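Local coordinates for putative S41 protease (Bacteroides fragilis NCTC 9343, PDB 3K50), which is of unknown function but probably hydrolyses peptide bonds in proteins, as a member of the S41 family of serine peptidases, at residues 108-113 against 230-235; 373-378 against 386-391. One frame throughout, in Å; residues are numbered along the deposited sequence. Where two conformers were deposited one is given.

Contact 1 of 2, residues 108-113 against 230-235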
ATOM      1  N   LEU A 108      11.977  -9.652 -15.976  1.00 38.02           N
ATOM      2  CA  LEU A 108      12.469  -8.934 -14.807  1.00 31.62           C
ATOM      3  C   LEU A 108      11.745  -9.376 -13.545  1.00 31.12           C
ATOM      4  O   LEU A 108      10.573  -9.771 -13.568  1.00 29.50           O
ATOM      5  CB  LEU A 108      12.368  -7.426 -15.007  1.00 33.58           C
ATOM      6  CG  LEU A 108      13.175  -6.710 -16.101  1.00 28.82           C
ATOM      7  CD1 LEU A 108      12.731  -5.269 -16.162  1.00 29.86           C
ATOM      8  CD2 LEU A 108      14.661  -6.807 -15.828  1.00 32.74           C
ATOM      9  N   GLN A 109      12.467  -9.294 -12.435  1.00 28.46           N
ATOM     10  CA  GLN A 109      11.968  -9.700 -11.147  1.00 31.02           C
ATOM     11  C   GLN A 109      12.492  -8.779 -10.082  1.00 28.84           C
ATOM     12  O   GLN A 109      13.549  -8.180 -10.242  1.00 29.42           O
ATOM     13  CB  GLN A 109      12.519 -11.092 -10.777  1.00 34.10           C
ATOM     14  CG  GLN A 109      12.127 -12.219 -11.659  1.00 37.40           C
ATOM     15  CD  GLN A 109      12.537 -13.530 -11.071  1.00 40.99           C
ATOM     16  OE1 GLN A 109      12.034 -13.942 -10.017  1.00 47.47           O
ATOM     17  NE2 GLN A 109      13.462 -14.183 -11.723  1.00 35.78           N
ATOM     18  N   ARG A 110      11.791  -8.710  -8.979  1.00 29.78           N
ATOM     19  CA  ARG A 110      12.306  -8.031  -7.793  1.00 27.58           C
ATOM     20  C   ARG A 110      13.681  -8.595  -7.415  1.00 28.24           C
ATOM     21  O   ARG A 110      13.849  -9.828  -7.336  1.00 31.93           O
ATOM     22  CB  ARG A 110      11.293  -8.221  -6.659  1.00 29.29           C
ATOM     23  CG  ARG A 110      11.787  -7.715  -5.331  1.00 30.81           C
ATOM     24  CD  ARG A 110      10.778  -7.924  -4.280  1.00 25.46           C
ATOM     25  NE  ARG A 110      11.364  -7.696  -2.914  1.00 38.81           N
ATOM     26  CZ  ARG A 110      11.273  -6.560  -2.252  1.00 32.63           C
ATOM     27  NH1 ARG A 110      10.642  -5.539  -2.780  1.00 45.43           N
ATOM     28  NH2 ARG A 110      11.798  -6.427  -1.064  1.00 32.34           N
ATOM     29  N   GLY A 111      14.666  -7.713  -7.196  1.00 27.40           N
ATOM     30  CA  GLY A 111      16.044  -8.103  -6.905  1.00 27.72           C
ATOM     31  C   GLY A 111      16.951  -7.927  -8.121  1.00 28.38           C
ATOM     32  O   GLY A 111      18.161  -7.919  -8.007  1.00 28.03           O
ATOM     33  N   HIS A 112      16.369  -7.831  -9.303  1.00 27.55           N
ATOM     34  CA  HIS A 112      17.160  -7.488 -10.465  1.00 29.11           C
ATOM     35  C   HIS A 112      17.485  -6.016 -10.415  1.00 29.93           C
ATOM     36  O   HIS A 112      16.709  -5.198  -9.899  1.00 29.08           O
ATOM     37  CB  HIS A 112      16.413  -7.740 -11.762  1.00 31.84           C
ATOM     38  CG  HIS A 112      16.443  -9.160 -12.210  1.00 34.20           C
ATOM     39  ND1 HIS A 112      15.358  -9.778 -12.777  1.00 36.04           N
ATOM     40  CD2 HIS A 112      17.435 -10.084 -12.181  1.00 35.64           C
ATOM     41  CE1 HIS A 112      15.676 -11.019 -13.081  1.00 33.13           C
ATOM     42  NE2 HIS A 112      16.930 -11.229 -12.726  1.00 36.46           N
ATOM     43  N   TRP A 113      18.624  -5.679 -10.992  1.00 30.42           N
ATOM     44  CA  TRP A 113      19.080  -4.298 -11.063  1.00 32.60           C
ATOM     45  C   TRP A 113      19.220  -3.925 -12.522  1.00 32.10           C
ATOM     46  O   TRP A 113      19.792  -4.708 -13.284  1.00 29.69           O
ATOM     47  CB  TRP A 113      20.450  -4.145 -10.441  1.00 31.72           C
ATOM     48  CG  TRP A 113      20.564  -4.440  -8.984  1.00 36.13           C
ATOM     49  CD1 TRP A 113      20.518  -5.652  -8.399  1.00 33.79           C
ATOM     50  CD2 TRP A 113      20.861  -3.503  -7.944  1.00 31.99           C
ATOM     51  NE1 TRP A 113      20.733  -5.542  -7.044  1.00 36.52           N
ATOM     52  CE2 TRP A 113      20.945  -4.229  -6.739  1.00 39.62           C
ATOM     53  CE3 TRP A 113      21.030  -2.119  -7.905  1.00 30.35           C
ATOM     54  CZ2 TRP A 113      21.182  -3.619  -5.510  1.00 33.97           C
ATOM     55  CZ3 TRP A 113      21.307  -1.519  -6.690  1.00 34.82           C
ATOM     56  CH2 TRP A 113      21.377  -2.282  -5.499  1.00 32.47           C
ATOM     57  N   ASP A 230       1.787  -9.411   3.992  1.00 29.37           N
ATOM     58  CA  ASP A 230       2.776  -8.465   3.507  1.00 31.21           C
ATOM     59  C   ASP A 230       2.062  -7.215   2.952  1.00 29.56           C
ATOM     60  O   ASP A 230       1.508  -7.225   1.861  1.00 28.82           O
ATOM     61  CB  ASP A 230       3.663  -9.207   2.468  1.00 31.87           C
ATOM     62  CG  ASP A 230       4.878  -8.433   2.053  1.00 31.59           C
ATOM     63  OD1 ASP A 230       4.951  -7.218   2.315  1.00 26.12           O
ATOM     64  OD2 ASP A 230       5.806  -9.056   1.473  1.00 28.63           O
ATOM     65  N   LEU A 231       2.023  -6.150   3.766  1.00 29.42           N
ATOM     66  CA  LEU A 231       1.416  -4.874   3.412  1.00 27.60           C
ATOM     67  C   LEU A 231       2.495  -3.800   3.191  1.00 30.84           C
ATOM     68  O   LEU A 231       2.261  -2.597   3.248  1.00 32.64           O
ATOM     69  CB  LEU A 231       0.521  -4.447   4.563  1.00 30.26           C
ATOM     70  CG  LEU A 231      -0.624  -5.359   4.957  1.00 29.04           C
ATOM     71  CD1 LEU A 231      -1.484  -4.756   6.150  1.00 22.71           C
ATOM     72  CD2 LEU A 231      -1.502  -5.694   3.733  1.00 24.62           C
ATOM     73  N   ARG A 232       3.703  -4.215   2.908  1.00 31.91           N
ATOM     74  CA  ARG A 232       4.784  -3.243   2.892  1.00 28.95           C
ATOM     75  C   ARG A 232       4.659  -2.030   1.974  1.00 28.54           C
ATOM     76  O   ARG A 232       5.258  -0.985   2.282  1.00 29.28           O
ATOM     77  CB  ARG A 232       6.144  -3.933   2.650  1.00 29.41           C
ATOM     78  CG  ARG A 232       6.430  -4.318   1.224  1.00 28.47           C
ATOM     79  CD  ARG A 232       7.772  -5.013   1.156  1.00 26.13           C
ATOM     80  NE  ARG A 232       7.692  -6.390   1.616  1.00 28.84           N
ATOM     81  CZ  ARG A 232       8.728  -7.214   1.798  1.00 28.85           C
ATOM     82  NH1 ARG A 232       9.988  -6.789   1.667  1.00 30.33           N
ATOM     83  NH2 ARG A 232       8.492  -8.473   2.190  1.00 27.08           N
ATOM     84  N   TYR A 233       3.992  -2.181   0.842  1.00 25.30           N
ATOM     85  CA  TYR A 233       3.840  -1.116  -0.094  1.00 27.49           C
ATOM     86  C   TYR A 233       2.378  -0.778  -0.256  1.00 29.01           C
ATOM     87  O   TYR A 233       2.024  -0.088  -1.200  1.00 28.95           O
ATOM     88  CB  TYR A 233       4.435  -1.497  -1.494  1.00 28.28           C
ATOM     89  CG  TYR A 233       5.870  -1.865  -1.515  1.00 25.84           C
ATOM     90  CD1 TYR A 233       6.809  -1.175  -0.718  1.00 25.32           C
ATOM     91  CD2 TYR A 233       6.362  -2.844  -2.431  1.00 28.44           C
ATOM     92  CE1 TYR A 233       8.098  -1.545  -0.723  1.00 28.61           C
ATOM     93  CE2 TYR A 233       7.699  -3.163  -2.470  1.00 28.69           C
ATOM     94  CZ  TYR A 233       8.553  -2.512  -1.611  1.00 26.20           C
ATOM     95  OH  TYR A 233       9.888  -2.866  -1.598  1.00 25.13           O
ATOM     96  N   ASN A 234       1.544  -1.197   0.684  1.00 28.04           N
ATOM     97  CA  ASN A 234       0.092  -0.973   0.612  1.00 29.48           C
ATOM     98  C   ASN A 234      -0.343   0.406   1.168  1.00 30.09           C
ATOM     99  O   ASN A 234      -0.325   0.655   2.377  1.00 30.09           O
ATOM    100  CB  ASN A 234      -0.619  -2.108   1.337  1.00 30.69           C
ATOM    101  CG  ASN A 234      -2.109  -2.138   1.049  1.00 33.86           C
ATOM    102  OD1 ASN A 234      -2.760  -1.086   1.028  1.00 26.52           O
ATOM    103  ND2 ASN A 234      -2.669  -3.353   0.881  1.00 30.56           N
ATOM    104  N   THR A 235      -0.737   1.308   0.262  1.00 32.53           N
ATOM    105  CA  THR A 235      -1.042   2.703   0.612  1.00 31.54           C
ATOM    106  C   THR A 235      -2.514   2.897   1.028  1.00 32.34           C
ATOM    107  O   THR A 235      -2.973   4.023   1.268  1.00 31.24           O
ATOM    108  CB  THR A 235      -0.694   3.654  -0.557  1.00 34.44           C
ATOM    109  OG1 THR A 235      -1.615   3.447  -1.619  1.00 32.47           O
ATOM    110  CG2 THR A 235       0.749   3.463  -1.070  1.00 32.45           C
TER

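Contact 2 of 2, residues 373-378 against 386-391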
ATOM      1  N   ASP A 373      16.121  -2.131   2.693  1.00 27.90           N
ATOM      2  CA  ASP A 373      17.242  -1.557   1.969  1.00 28.57           C
ATOM      3  C   ASP A 373      18.620  -1.789   2.590  1.00 29.95           C
ATOM      4  O   ASP A 373      19.607  -1.573   1.903  1.00 31.42           O
ATOM      5  CB  ASP A 373      17.034  -0.069   1.727  1.00 32.42           C
ATOM      6  CG  ASP A 373      15.747   0.234   0.951  1.00 39.50           C
ATOM      7  OD1 ASP A 373      15.281  -0.631   0.203  1.00 32.19           O
ATOM      8  OD2 ASP A 373      15.198   1.338   1.118  1.00 41.80           O
ATOM      9  N   SER A 374      18.697  -2.222   3.857  0.60 32.15           N
ATOM     10  CA  SER A 374      19.999  -2.517   4.522  0.60 31.19           C
ATOM     11  C   SER A 374      20.513  -3.949   4.287  0.60 28.15           C
ATOM     12  O   SER A 374      21.659  -4.269   4.622  0.60 29.00           O
ATOM     13  CB  SER A 374      19.899  -2.258   6.039  0.60 32.09           C
ATOM     14  OG  SER A 374      19.751  -0.875   6.316  0.60 38.68           O
ATOM     15  N   TYR A 375      19.687  -4.788   3.660  1.00 28.69           N
ATOM     16  CA  TYR A 375      19.999  -6.174   3.467  1.00 27.48           C
ATOM     17  C   TYR A 375      19.908  -6.524   1.978  1.00 28.90           C
ATOM     18  O   TYR A 375      19.025  -7.298   1.562  1.00 29.39           O
ATOM     19  CB  TYR A 375      18.986  -7.014   4.253  1.00 29.12           C
ATOM     20  CG  TYR A 375      18.959  -6.873   5.749  1.00 23.20           C
ATOM     21  CD1 TYR A 375      18.257  -5.850   6.366  1.00 25.67           C
ATOM     22  CD2 TYR A 375      19.592  -7.805   6.553  1.00 28.56           C
ATOM     23  CE1 TYR A 375      18.246  -5.751   7.749  1.00 23.10           C
ATOM     24  CE2 TYR A 375      19.568  -7.727   7.916  1.00 27.56           C
ATOM     25  CZ  TYR A 375      18.916  -6.695   8.521  1.00 23.37           C
ATOM     26  OH  TYR A 375      18.920  -6.693   9.915  1.00 29.87           O
ATOM     27  N   LEU A 376      20.856  -6.011   1.216  1.00 27.15           N
ATOM     28  CA  LEU A 376      20.835  -6.196  -0.238  1.00 31.10           C
ATOM     29  C   LEU A 376      20.998  -7.638  -0.669  1.00 30.22           C
ATOM     30  O   LEU A 376      20.359  -8.064  -1.627  1.00 34.65           O
ATOM     31  CB  LEU A 376      21.883  -5.296  -0.913  1.00 30.84           C
ATOM     32  CG  LEU A 376      21.608  -3.791  -0.778  1.00 37.06           C
ATOM     33  CD1 LEU A 376      22.693  -2.985  -1.526  1.00 33.41           C
ATOM     34  CD2 LEU A 376      20.208  -3.381  -1.227  1.00 30.84           C
ATOM     35  N   SER A 377      21.783  -8.419   0.065  1.00 31.87           N
ATOM     36  CA  SER A 377      21.976  -9.831  -0.290  1.00 32.05           C
ATOM     37  C   SER A 377      20.690 -10.684  -0.137  1.00 32.32           C
ATOM     38  O   SER A 377      20.554 -11.754  -0.767  1.00 33.26           O
ATOM     39  CB  SER A 377      23.109 -10.427   0.514  1.00 33.04           C
ATOM     40  OG  SER A 377      22.662 -10.698   1.830  1.00 33.62           O
ATOM     41  N   THR A 378      19.753 -10.250   0.692  1.00 28.38           N
ATOM     42  CA  THR A 378      18.461 -10.929   0.779  1.00 29.56           C
ATOM     43  C   THR A 378      17.241 -10.082   0.224  1.00 28.95           C
ATOM     44  O   THR A 378      16.084 -10.338   0.567  1.00 27.06           O
ATOM     45  CB  THR A 378      18.190 -11.432   2.187  1.00 29.90           C
ATOM     46  OG1 THR A 378      18.369 -10.364   3.109  1.00 25.77           O
ATOM     47  CG2 THR A 378      19.159 -12.589   2.550  1.00 22.66           C
ATOM     48  N   ASN A 386      13.986 -16.721   1.996  1.00 30.02           N
ATOM     49  CA  ASN A 386      15.180 -15.986   2.421  1.00 27.34           C
ATOM     50  C   ASN A 386      14.999 -14.480   2.238  1.00 30.26           C
ATOM     51  O   ASN A 386      15.869 -13.709   2.636  1.00 27.36           O
ATOM     52  CB  ASN A 386      16.397 -16.424   1.655  1.00 26.95           C
ATOM     53  CG  ASN A 386      16.769 -17.881   1.881  1.00 31.80           C
ATOM     54  OD1 ASN A 386      17.051 -18.587   0.921  1.00 41.31           O
ATOM     55  ND2 ASN A 386      16.817 -18.320   3.140  1.00 35.57           N
ATOM     56  N   GLU A 387      13.854 -14.040   1.703  1.00 27.71           N
ATOM     57  CA  GLU A 387      13.600 -12.623   1.542  1.00 28.08           C
ATOM     58  C   GLU A 387      13.568 -12.031   2.931  1.00 28.94           C
ATOM     59  O   GLU A 387      12.917 -12.592   3.809  1.00 30.07           O
ATOM     60  CB  GLU A 387      12.303 -12.338   0.799  1.00 27.20           C
ATOM     61  CG  GLU A 387      12.054 -10.815   0.606  1.00 25.80           C
ATOM     62  CD  GLU A 387      11.379 -10.149   1.804  1.00 26.02           C
ATOM     63  OE1 GLU A 387      10.453 -10.771   2.334  1.00 27.20           O
ATOM     64  OE2 GLU A 387      11.746  -8.997   2.179  1.00 27.92           O
ATOM     65  N   THR A 388      14.265 -10.904   3.106  1.00 26.92           N
ATOM     66  CA  THR A 388      14.482 -10.307   4.447  1.00 29.30           C
ATOM     67  C   THR A 388      13.271 -10.323   5.418  1.00 29.43           C
ATOM     68  O   THR A 388      13.337 -10.971   6.458  1.00 28.93           O
ATOM     69  CB  THR A 388      15.059  -8.884   4.324  1.00 25.67           C
ATOM     70  OG1 THR A 388      16.171  -8.915   3.409  1.00 27.76           O
ATOM     71  CG2 THR A 388      15.527  -8.327   5.659  1.00 24.56           C
ATOM     72  N   LEU A 389      12.180  -9.619   5.078  1.00 30.95           N
ATOM     73  CA  LEU A 389      11.106  -9.452   6.048  1.00 29.83           C
ATOM     74  C   LEU A 389      10.354 -10.756   6.254  1.00 31.48           C
ATOM     75  O   LEU A 389       9.998 -11.066   7.373  1.00 27.02           O
ATOM     76  CB  LEU A 389      10.153  -8.281   5.691  1.00 31.92           C
ATOM     77  CG  LEU A 389      10.764  -6.920   5.357  1.00 36.34           C
ATOM     78  CD1 LEU A 389       9.657  -5.808   5.120  1.00 32.58           C
ATOM     79  CD2 LEU A 389      11.735  -6.507   6.430  1.00 32.00           C
ATOM     80  N   LEU A 390      10.169 -11.561   5.204  1.00 28.42           N
ATOM     81  CA  LEU A 390       9.461 -12.838   5.405  1.00 29.12           C
ATOM     82  C   LEU A 390      10.361 -13.769   6.231  1.00 29.01           C
ATOM     83  O   LEU A 390       9.910 -14.382   7.124  1.00 28.12           O
ATOM     84  CB  LEU A 390       9.059 -13.486   4.081  1.00 28.16           C
ATOM     85  CG  LEU A 390       8.612 -14.970   4.104  1.00 29.73           C
ATOM     86  CD1 LEU A 390       7.383 -15.144   5.003  1.00 27.08           C
ATOM     87  CD2 LEU A 390       8.340 -15.462   2.725  1.00 24.45           C
ATOM     88  N   ASN A 391      11.647 -13.822   5.925  1.00 29.39           N
ATOM     89  CA  ASN A 391      12.573 -14.640   6.684  1.00 30.48           C
ATOM     90  C   ASN A 391      12.537 -14.276   8.173  1.00 31.18           C
ATOM     91  O   ASN A 391      12.620 -15.142   9.033  1.00 32.86           O
ATOM     92  CB  ASN A 391      13.993 -14.480   6.175  1.00 29.77           C
ATOM     93  CG  ASN A 391      14.929 -15.478   6.805  1.00 29.86           C
ATOM     94  OD1 ASN A 391      15.619 -15.147   7.735  1.00 30.73           O
ATOM     95  ND2 ASN A 391      14.855 -16.726   6.374  1.00 32.32           N
TER
HETATM   96  O   HOH W   1      16.130  -6.927   1.561  1.00 29.19           O

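Contact 1 of 2, residues 108-113 against 230-235
At the junction of the PDZ part and the S41 peptidase core, R110 reaches across to R232 and Y233 in the loop after core strand 226-230. Two beta turns present the groups. R110 follows Q109 in a type II turn (109-112), and R232 and Y233 are the central pair of a type I turn (231-234). With CG anti to the backbone N (chi1 173°) and the chain straight as far as NE, R110 spans backbones whose nearest CA atoms, R110 to Y233, are 13.4 Å apart.

NH1 of R110 donates to the OH of Y233 at 3.0 Å in a nearly straight bond (162°), the oxygen lying in the guanidinium plane and the nitrogen at the edge of the phenol. NH2 of R110 comes within 3.3 Å of NH1 of R232, two donors that do not bond to each other, the two guanidinium planes being turned 73° apart. R232 is itself held by D230, which it grips side-on: NE meets OD1 of D230 at 2.9 Å on its syn lone pair, and NH2 meets OD2 of D230 at 2.8 Å. Above the tyrosine ring, CG of R232 rests 3.6 Å from its plane, over the centre.

Outside these loops, E372 takes salt bridges from both arginines and a hydrogen bond with the OH of Y233, while the NE of R110 bonds to the carbonyl of L380. E387 and D230 also pair with R232, and together these carboxylates would offset the like charges of the two guanidinium groups.

Contact 2 of 2, residues 373-378 against 386-391
OG1 of T388 is gripped from two sides at the start of the C-terminal helix 388-398: by OG1 of T378, in a hydrogen bond of 2.6 Å, and by a water at 2.7 Å, to which the T388 hydroxyl donates. The same water donates to the carbonyl O of Y375, tying the threonine to the preceding loop. This is a helix N-terminus with E387 as N-cap. The glutamate chain bends at chi2 (-85°) and folds back over the first turn, so that OE1 accepts from the N of L390 and OE2 from the N of L389, both from above the carboxylate plane. OE2 also makes a salt bridge to NH1 of R232, so one oxygen serves both the helix end and a charge.

The loop reaches the helix through its backbone as well. N of T388 donates to O of T378 at 3.2 Å (152°), and CA of E387 approaches that same oxygen at 3.5 Å, so a single carbonyl faces the first helical residues. The T388 methyl, CG2, lies anti to the backbone N and makes a CH-pi contact over one face of the Y375 ring, 4.0 Å from its centroid and offset toward the rim.

Overall arrangement
Followed from the N terminus, the chain reaches the segment 108-113, between helix 102-105 and strand 113-117 of the PDZ part, and then runs through 116 residues before segment 230-235 meets it. Contact 1 thus closes a long loop and ties the PDZ part to the mixed sheet of the core. Contact 2 opens later and closes a short one, seven residues between segments, joining the loop after strand 368-369 to helix 388-398. The two stand in series, neither nesting nor crossing, with centres 12 Å apart. They meet in space through the salt bridge between the core loop and the helix cap, and W113 packs loosely against L376.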